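Local structure of tungsten-containing formylmethanofuran dehydrogenase 2 subunit C (Methanothermobacter wolfeii, 5T5I) at residues D176-P181 with N195-A200. The protein is the C subunit of a tungsten-containing formylmethanofuran dehydrogenase, which probably catalyses the reversible conversion of carbon dioxide and methanofuran to formylmethanofuran. Sequence-based numbering, arbitrary orientation.
Sequences DVNIMP and NVVARA
D176 and N195 meet at equivalent positions of successive coils of a right-handed parallel beta-solenoid, the fold expected of this subunit family, and they illustrate how such coils stack in register. The D176 carboxylate takes the backbone N-H of N195 on the anti side of OD1, 2.8 Å from N and almost straight at 178°. Its CG lies beside its own backbone N (chi1 -53°), as does that of N195; the second torsions also match, which sets the carboxylate and amide planes nearly parallel, 4° apart. An alanine in place of D176 would probably leave the N195 N-H without its acceptor and the N195 side-chain amide without its flat neighbour. The backbone ladder continues from V177 N to N195 O (2.9 Å), V197 N to N178 O and M180 N to A198 O. Like side chains stack where V177 CG2 rests on V196 CG2 at 3.8 Å; separately, P181 CG reaches A200 CB and V196 CG1. On the face of I179 and A198, I179 CG2 approaches A198 CB (4.1 Å); it also touches V197 CB, 3.9 Å away. M180 and R199 run alongside each other, CG to CB 3.7 Å, with SD at the edge of the guanidinium. Outside the pair, R199 NE forms a salt bridge with an acidic side chain of another protein's chain. N160 OD1 accepts from N178 ND2, while N195 OD1 accepts from M214 N, tying in the adjoining coils. Strand 177-179 precedes and 196-198 follows strand 187-192, one solenoid turn apart, and the side chains of V177 and P181 both touch I192 of that strand.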
loop_
_atom_site.group_PDB
_atom_site.type_symbol
_atom_site.label_atom_id
_atom_site.label_comp_id
_atom_site.label_asym_id
_atom_site.label_seq_id
_atom_site.Cartn_x
_atom_site.Cartn_y
_atom_site.Cartn_z
ATOM N N ASP C 176 8.012 -13.139 30.357
ATOM C CA ASP C 176 7.678 -11.961 29.554
ATOM C C ASP C 176 7.032 -10.853 30.386
ATOM O O ASP C 176 6.488 -11.107 31.459
ATOM C CB ASP C 176 6.680 -12.368 28.455
ATOM C CG ASP C 176 7.142 -13.534 27.607
ATOM O OD1 ASP C 176 8.347 -13.589 27.286
ATOM O OD2 ASP C 176 6.304 -14.409 27.295
ATOM N N VAL C 177 7.057 -9.627 29.851
ATOM C CA VAL C 177 6.344 -8.473 30.404
ATOM C C VAL C 177 5.430 -7.905 29.315
ATOM O O VAL C 177 5.630 -8.166 28.122
ATOM C CB VAL C 177 7.222 -7.363 31.038
ATOM C CG1 VAL C 177 8.084 -7.909 32.170
ATOM C CG2 VAL C 177 8.071 -6.660 29.998
ATOM N N ASN C 178 4.463 -7.085 29.721
ATOM C CA ASN C 178 3.550 -6.464 28.778
ATOM C C ASN C 178 4.097 -5.104 28.316
ATOM O O ASN C 178 5.040 -5.105 27.525
ATOM C CB ASN C 178 2.124 -6.428 29.337
ATOM C CG ASN C 178 1.109 -6.051 28.287
ATOM O OD1 ASN C 178 1.071 -6.648 27.233
ATOM N ND2 ASN C 178 0.237 -5.104 28.553
ATOM N N ILE C 179 3.571 -3.952 28.795
ATOM C CA ILE C 179 4.069 -2.665 28.307
ATOM C C ILE C 179 4.665 -1.794 29.405
ATOM O O ILE C 179 4.386 -1.969 30.582
ATOM C CB ILE C 179 2.991 -1.897 27.502
ATOM C CG1 ILE C 179 1.796 -1.461 28.397
ATOM C CG2 ILE C 179 2.527 -2.724 26.307
ATOM C CD1 ILE C 179 0.852 -0.445 27.731
ATOM N N MET C 180 5.514 -0.864 28.989
ATOM C CA MET C 180 6.122 0.182 29.813
ATOM C C MET C 180 6.974 -0.296 31.008
ATOM O O MET C 180 6.925 0.341 32.066
ATOM C CB MET C 180 5.034 1.171 30.284
ATOM C CG MET C 180 4.192 1.703 29.133
ATOM S SD MET C 180 2.951 2.987 29.476
ATOM C CE MET C 180 1.731 2.076 30.437
ATOM N N PRO C 181 7.838 -1.331 30.856
ATOM C CA PRO C 181 8.762 -1.659 31.954
ATOM C C PRO C 181 9.806 -0.543 32.078
ATOM O O PRO C 181 10.249 -0.003 31.059
ATOM C CB PRO C 181 9.407 -2.969 31.497
ATOM C CG PRO C 181 9.401 -2.886 30.010
ATOM C CD PRO C 181 8.106 -2.170 29.664
ATOM N N ASN C 195 10.233 -11.639 26.539
ATOM C CA ASN C 195 9.815 -10.590 25.616
ATOM C C ASN C 195 9.165 -9.372 26.277
ATOM O O ASN C 195 8.723 -9.429 27.428
ATOM C CB ASN C 195 8.823 -11.202 24.602
ATOM C CG ASN C 195 9.388 -12.390 23.847
ATOM O OD1 ASN C 195 10.587 -12.454 23.542
ATOM N ND2 ASN C 195 8.553 -13.371 23.531
ATOM N N VAL C 196 9.086 -8.269 25.499
ATOM C CA VAL C 196 8.423 -7.008 25.866
ATOM C C VAL C 196 7.477 -6.656 24.711
ATOM O O VAL C 196 7.893 -6.702 23.555
ATOM C CB VAL C 196 9.420 -5.836 26.093
ATOM C CG1 VAL C 196 8.687 -4.545 26.483
ATOM C CG2 VAL C 196 10.481 -6.193 27.128
ATOM N N VAL C 197 6.241 -6.239 25.011
ATOM C CA VAL C 197 5.303 -5.825 23.954
ATOM C C VAL C 197 5.699 -4.420 23.451
ATOM O O VAL C 197 5.877 -4.233 22.249
ATOM C CB VAL C 197 3.826 -5.880 24.420
ATOM C CG1 VAL C 197 2.881 -5.298 23.368
ATOM C CG2 VAL C 197 3.430 -7.310 24.778
ATOM N N ALA C 198 5.831 -3.448 24.354
ATOM C CA ALA C 198 6.149 -2.080 23.937
ATOM C C ALA C 198 6.622 -1.172 25.065
ATOM O O ALA C 198 6.427 -1.458 26.245
ATOM C CB ALA C 198 4.922 -1.444 23.293
ATOM N N ARG C 199 7.215 -0.049 24.655
ATOM C CA ARG C 199 7.573 1.099 25.480
ATOM C C ARG C 199 8.560 0.837 26.615
ATOM O O ARG C 199 8.444 1.471 27.668
ATOM C CB ARG C 199 6.270 1.735 26.037
ATOM C CG ARG C 199 5.290 2.133 24.951
ATOM C CD ARG C 199 3.890 2.450 25.466
ATOM N NE ARG C 199 2.992 2.639 24.331
ATOM C CZ ARG C 199 1.710 2.975 24.391
ATOM N NH1 ARG C 199 1.132 3.215 25.560
ATOM N NH2 ARG C 199 1.006 3.125 23.278
ATOM N N ALA C 200 9.568 -0.018 26.397
ATOM C CA ALA C 200 10.579 -0.244 27.437
ATOM C C ALA C 200 11.368 1.052 27.649
ATOM O O ALA C 200 11.746 1.705 26.683
ATOM C CB ALA C 200 11.535 -1.373 27.038
#